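Local atomic coordinates of endoglucanase (Thermotoga maritima, PDB entry 1VHO), a protein that probably acts as a metal-dependent aminopeptidase of the M42 family, which binds two divalent metal cations per subunit. Residues 239-251 and 269-281. Residues are numbered along the deposited sequence; the frame is centred on the assembly and turned at random.
With SO4 (sulfate ion), chain D.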
loop_
_atom_site.group_PDB
_atom_site.type_symbol
_atom_site.label_atom_id
_atom_site.label_comp_id
_atom_site.label_asym_id
_atom_site.label_seq_id
_atom_site.Cartn_x
_atom_site.Cartn_y
_atom_site.Cartn_z
ATOM N N HIS A 239 20.152 7.352 -5.522
ATOM C CA HIS A 239 19.961 8.153 -6.710
ATOM C C HIS A 239 18.481 8.311 -7.083
ATOM O O HIS A 239 18.134 9.095 -7.973
ATOM C CB HIS A 239 20.748 7.536 -7.880
ATOM C CG HIS A 239 20.289 6.149 -8.236
ATOM N ND1 HIS A 239 20.653 5.015 -7.568
ATOM C CD2 HIS A 239 19.403 5.763 -9.185
ATOM C CE1 HIS A 239 20.007 3.970 -8.081
ATOM N NE2 HIS A 239 19.265 4.394 -9.072
ATOM N N ILE A 240 17.588 7.633 -6.393
ATOM C CA ILE A 240 16.160 7.759 -6.738
ATOM C C ILE A 240 15.603 9.098 -6.346
ATOM O O ILE A 240 15.844 9.608 -5.239
ATOM C CB ILE A 240 15.353 6.616 -6.070
ATOM C CG1 ILE A 240 15.859 5.247 -6.556
ATOM C CG2 ILE A 240 13.862 6.788 -6.353
ATOM C CD1 ILE A 240 15.752 5.010 -8.035
ATOM N N GLU A 241 14.779 9.698 -7.218
ATOM C CA GLU A 241 14.149 10.970 -6.951
ATOM C C GLU A 241 12.633 10.910 -7.258
ATOM O O GLU A 241 12.245 10.226 -8.212
ATOM C CB GLU A 241 14.693 12.093 -7.854
ATOM C CG GLU A 241 16.192 12.352 -7.760
ATOM C CD GLU A 241 16.599 13.523 -8.637
ATOM O OE1 GLU A 241 15.973 14.603 -8.578
ATOM O OE2 GLU A 241 17.534 13.374 -9.452
ATOM N N LEU A 242 11.860 11.631 -6.453
ATOM C CA LEU A 242 10.416 11.693 -6.746
ATOM C C LEU A 242 10.268 12.428 -8.091
ATOM O O LEU A 242 10.975 13.428 -8.290
ATOM C CB LEU A 242 9.715 12.591 -5.714
ATOM C CG LEU A 242 9.775 12.116 -4.251
ATOM C CD1 LEU A 242 8.679 12.787 -3.402
ATOM C CD2 LEU A 242 9.592 10.617 -4.176
ATOM N N GLY A 243 9.339 12.019 -8.942
ATOM C CA GLY A 243 9.152 12.711 -10.198
ATOM C C GLY A 243 10.009 12.223 -11.351
ATOM O O GLY A 243 9.716 12.668 -12.495
ATOM N N LYS A 244 10.994 11.349 -11.137
ATOM C CA LYS A 244 11.793 10.864 -12.264
ATOM C C LYS A 244 11.274 9.532 -12.786
ATOM O O LYS A 244 11.958 8.859 -13.585
ATOM C CB LYS A 244 13.288 10.736 -11.961
ATOM C CG LYS A 244 13.996 12.021 -11.639
ATOM C CD LYS A 244 14.217 12.952 -12.785
ATOM C CE LYS A 244 15.284 14.005 -12.429
ATOM N NZ LYS A 244 16.441 13.366 -11.722
ATOM N N GLY A 245 10.080 9.098 -12.329
ATOM C CA GLY A 245 9.479 7.869 -12.838
ATOM C C GLY A 245 9.512 6.651 -11.948
ATOM O O GLY A 245 10.222 6.559 -10.918
ATOM N N PRO A 246 8.740 5.623 -12.326
ATOM C CA PRO A 246 8.671 4.372 -11.626
ATOM C C PRO A 246 10.042 3.678 -11.710
ATOM O O PRO A 246 10.842 3.952 -12.628
ATOM C CB PRO A 246 7.580 3.568 -12.278
ATOM C CG PRO A 246 7.396 4.178 -13.627
ATOM C CD PRO A 246 7.842 5.614 -13.527
ATOM N N VAL A 247 10.293 2.900 -10.682
ATOM C CA VAL A 247 11.594 2.260 -10.514
ATOM C C VAL A 247 11.566 0.775 -10.807
ATOM O O VAL A 247 10.905 -0.052 -10.159
ATOM C CB VAL A 247 12.084 2.452 -9.059
ATOM C CG1 VAL A 247 13.535 1.948 -8.935
ATOM C CG2 VAL A 247 11.982 3.911 -8.622
ATOM N N ILE A 248 12.311 0.413 -11.876
ATOM C CA ILE A 248 12.346 -0.980 -12.278
ATOM C C ILE A 248 13.290 -1.769 -11.371
ATOM O O ILE A 248 14.467 -1.367 -11.313
ATOM C CB ILE A 248 12.941 -1.065 -13.735
ATOM C CG1 ILE A 248 12.029 -0.275 -14.688
ATOM C CG2 ILE A 248 13.089 -2.525 -14.120
ATOM C CD1 ILE A 248 10.579 -0.783 -14.637
ATOM N N GLY A 249 12.816 -2.808 -10.734
ATOM C CA GLY A 249 13.638 -3.689 -9.901
ATOM C C GLY A 249 14.444 -4.605 -10.836
ATOM O O GLY A 249 13.924 -5.204 -11.782
ATOM N N LEU A 250 15.746 -4.770 -10.518
ATOM C CA LEU A 250 16.570 -5.631 -11.385
ATOM C C LEU A 250 17.220 -6.749 -10.580
ATOM O O LEU A 250 18.323 -7.208 -10.926
ATOM C CB LEU A 250 17.655 -4.750 -12.045
ATOM C CG LEU A 250 17.120 -3.712 -13.026
ATOM C CD1 LEU A 250 18.169 -2.676 -13.400
ATOM C CD2 LEU A 250 16.562 -4.406 -14.273
ATOM N N GLY A 251 16.583 -7.151 -9.488
ATOM C CA GLY A 251 17.116 -8.197 -8.620
ATOM C C GLY A 251 17.143 -9.567 -9.262
ATOM O O GLY A 251 16.556 -9.876 -10.307
ATOM N N HIS A 269 6.905 4.554 -25.680
ATOM C CA HIS A 269 5.913 5.503 -25.231
ATOM C C HIS A 269 6.412 6.629 -24.373
ATOM O O HIS A 269 5.591 7.316 -23.768
ATOM C CB HIS A 269 4.762 4.731 -24.525
ATOM C CG HIS A 269 4.077 3.876 -25.559
ATOM N ND1 HIS A 269 3.035 4.409 -26.317
ATOM C CD2 HIS A 269 4.277 2.609 -25.992
ATOM C CE1 HIS A 269 2.628 3.480 -27.167
ATOM N NE2 HIS A 269 3.360 2.401 -26.992
ATOM N N ASN A 270 7.714 6.914 -24.333
ATOM C CA ASN A 270 8.298 8.014 -23.603
ATOM C C ASN A 270 7.965 8.019 -22.112
ATOM O O ASN A 270 7.599 9.033 -21.507
ATOM C CB ASN A 270 7.877 9.331 -24.304
ATOM C CG ASN A 270 8.301 9.290 -25.784
ATOM O OD1 ASN A 270 9.476 9.169 -26.105
ATOM N ND2 ASN A 270 7.356 9.355 -26.715
ATOM N N VAL A 271 7.981 6.822 -21.515
ATOM C CA VAL A 271 7.739 6.711 -20.080
ATOM C C VAL A 271 9.147 6.762 -19.414
ATOM O O VAL A 271 9.880 5.826 -19.661
ATOM C CB VAL A 271 7.029 5.436 -19.641
ATOM C CG1 VAL A 271 6.860 5.492 -18.098
ATOM C CG2 VAL A 271 5.604 5.313 -20.221
ATOM N N SER A 272 9.408 7.816 -18.652
ATOM C CA SER A 272 10.703 7.954 -17.981
ATOM C C SER A 272 10.783 6.927 -16.861
ATOM O O SER A 272 9.805 6.812 -16.087
ATOM C CB SER A 272 10.883 9.370 -17.433
ATOM O OG SER A 272 10.991 10.268 -18.561
ATOM N N LEU A 273 11.888 6.261 -16.701
ATOM C CA LEU A 273 12.003 5.217 -15.671
ATOM C C LEU A 273 13.275 5.402 -14.855
ATOM O O LEU A 273 14.211 6.082 -15.299
ATOM C CB LEU A 273 12.140 3.840 -16.360
ATOM C CG LEU A 273 10.932 3.300 -17.163
ATOM C CD1 LEU A 273 11.291 1.986 -17.834
ATOM C CD2 LEU A 273 9.712 3.108 -16.254
ATOM N N GLN A 274 13.287 4.766 -13.685
ATOM C CA GLN A 274 14.505 4.776 -12.860
ATOM C C GLN A 274 14.784 3.301 -12.603
ATOM O O GLN A 274 13.955 2.481 -13.039
ATOM C CB GLN A 274 14.241 5.510 -11.533
ATOM C CG GLN A 274 14.020 6.993 -11.724
ATOM C CD GLN A 274 13.797 7.762 -10.454
ATOM O OE1 GLN A 274 14.760 8.297 -9.919
ATOM N NE2 GLN A 274 12.546 7.895 -9.952
ATOM N N GLU A 275 15.903 2.925 -11.961
ATOM C CA GLU A 275 16.090 1.515 -11.723
ATOM C C GLU A 275 16.827 1.302 -10.397
ATOM O O GLU A 275 17.365 2.238 -9.829
ATOM C CB GLU A 275 16.794 0.828 -12.880
ATOM C CG GLU A 275 18.285 1.020 -12.926
ATOM C CD GLU A 275 18.746 2.432 -13.138
ATOM O OE1 GLU A 275 19.385 2.985 -12.226
ATOM O OE2 GLU A 275 18.491 3.003 -14.219
ATOM N N GLU A 276 16.772 0.083 -9.902
ATOM C CA GLU A 276 17.473 -0.234 -8.644
ATOM C C GLU A 276 17.970 -1.663 -8.756
ATOM O O GLU A 276 17.323 -2.507 -9.383
ATOM C CB GLU A 276 16.562 0.021 -7.450
ATOM C CG GLU A 276 15.369 -0.920 -7.335
ATOM C CD GLU A 276 14.399 -0.459 -6.232
ATOM O OE1 GLU A 276 14.792 0.324 -5.336
ATOM O OE2 GLU A 276 13.226 -0.829 -6.294
ATOM N N ALA A 277 19.135 -1.973 -8.197
ATOM C CA ALA A 277 19.730 -3.291 -8.304
ATOM C C ALA A 277 18.872 -4.389 -7.713
ATOM O O ALA A 277 18.871 -5.481 -8.247
ATOM C CB ALA A 277 21.110 -3.331 -7.616
ATOM N N VAL A 278 18.227 -4.170 -6.569
ATOM C CA VAL A 278 17.392 -5.244 -6.027
ATOM C C VAL A 278 15.969 -4.713 -5.843
ATOM O O VAL A 278 15.149 -4.819 -6.753
ATOM C CB VAL A 278 17.956 -5.808 -4.718
ATOM C CG1 VAL A 278 17.025 -6.846 -4.100
ATOM C CG2 VAL A 278 19.336 -6.441 -4.935
ATOM N N GLY A 279 15.704 -4.041 -4.748
ATOM C CA GLY A 279 14.379 -3.503 -4.466
ATOM C C GLY A 279 13.519 -4.487 -3.685
ATOM O O GLY A 279 13.881 -5.643 -3.430
ATOM N N GLY A 280 12.340 -4.051 -3.289
ATOM C CA GLY A 280 11.409 -4.903 -2.531
ATOM C C GLY A 280 11.595 -4.632 -1.039
ATOM O O GLY A 280 12.706 -4.649 -0.526
ATOM N N ARG A 281 10.508 -4.299 -0.382
ATOM C CA ARG A 281 10.525 -3.998 1.044
ATOM C C ARG A 281 10.667 -5.322 1.809
ATOM O O ARG A 281 10.649 -6.387 1.175
ATOM C CB ARG A 281 9.249 -3.259 1.437
ATOM C CG ARG A 281 9.354 -1.723 1.412
ATOM C CD ARG A 281 7.997 -1.143 1.884
ATOM N NE ARG A 281 6.934 -1.629 1.021
ATOM C CZ ARG A 281 5.624 -1.573 1.129
ATOM N NH1 ARG A 281 4.839 -2.115 0.159
ATOM N NH2 ARG A 281 5.066 -1.048 2.223
HETATM S S SO4 D . 0.676 7.026 -25.256
HETATM O O1 SO4 D . 0.639 8.533 -25.423
HETATM O O2 SO4 D . 2.045 6.598 -25.686
HETATM O O3 SO4 D . 0.385 6.690 -23.835
HETATM O O4 SO4 D . -0.358 6.428 -26.162
HETATM O O HOH W 1 17.383 7.949 -10.777
HETATM O O HOH W 2 11.433 -1.681 -7.960
HETATM O O HOH W 3 14.238 -6.652 -8.122
#
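The amide of Gln274 plugs the type II turn 241-244 and meets the backbone there, and Gly245 just after it, with both ends. Gln274 OE1 accepts Glu241 N at 3.0 Å on a lone pair in the carbonyl plane, while Gln274 NE2 gives its two hydrogens to Glu241 O at 2.9 Å and, almost in the amide plane, to Gly245 O at 2.8 Å. A water bridging to His239 O adds a second donor to OE1. Lys244 CB presses on the amide carbon, Gln274 CD, at 3.4 Å, and Ile240 CD1 packs against Gln274 CB. With CG turned away from the carbonyl carbon (chi1 -68°) and the chain extended beyond it, the amide reaches the turn. A leucine in its place would probably leave Glu241 N and Gly245 O without these mates and cost the turn its side-chain tie to strand 274-276.

One residue on, His239 NE2 donates in its ring plane to Glu275 O, 3.0 Å away. The backbones of parallel strands 247-249 and 274-276 pair through Gln274 N to Pro246 O (2.8 Å), Ile248 N to Gln274 O, and Glu276 N to Ile248 O. Helix 256-268 connects them in a beta-alpha-beta crossover at the end of the main sheet.

On the face shared with Gln274, the Glu276 carboxylate lies against Val247 CG1; its OE1 binds Thr229, and a water links OE2 to Val247 O. Its side chain lies about 6 Å from that of Asp227, a predicted zinc ligand, consistent with a second-shell place. The Gln274 amide, by its chemistry, ties edge strand 274-276 to the turn preceding its neighbour, strand 247-249.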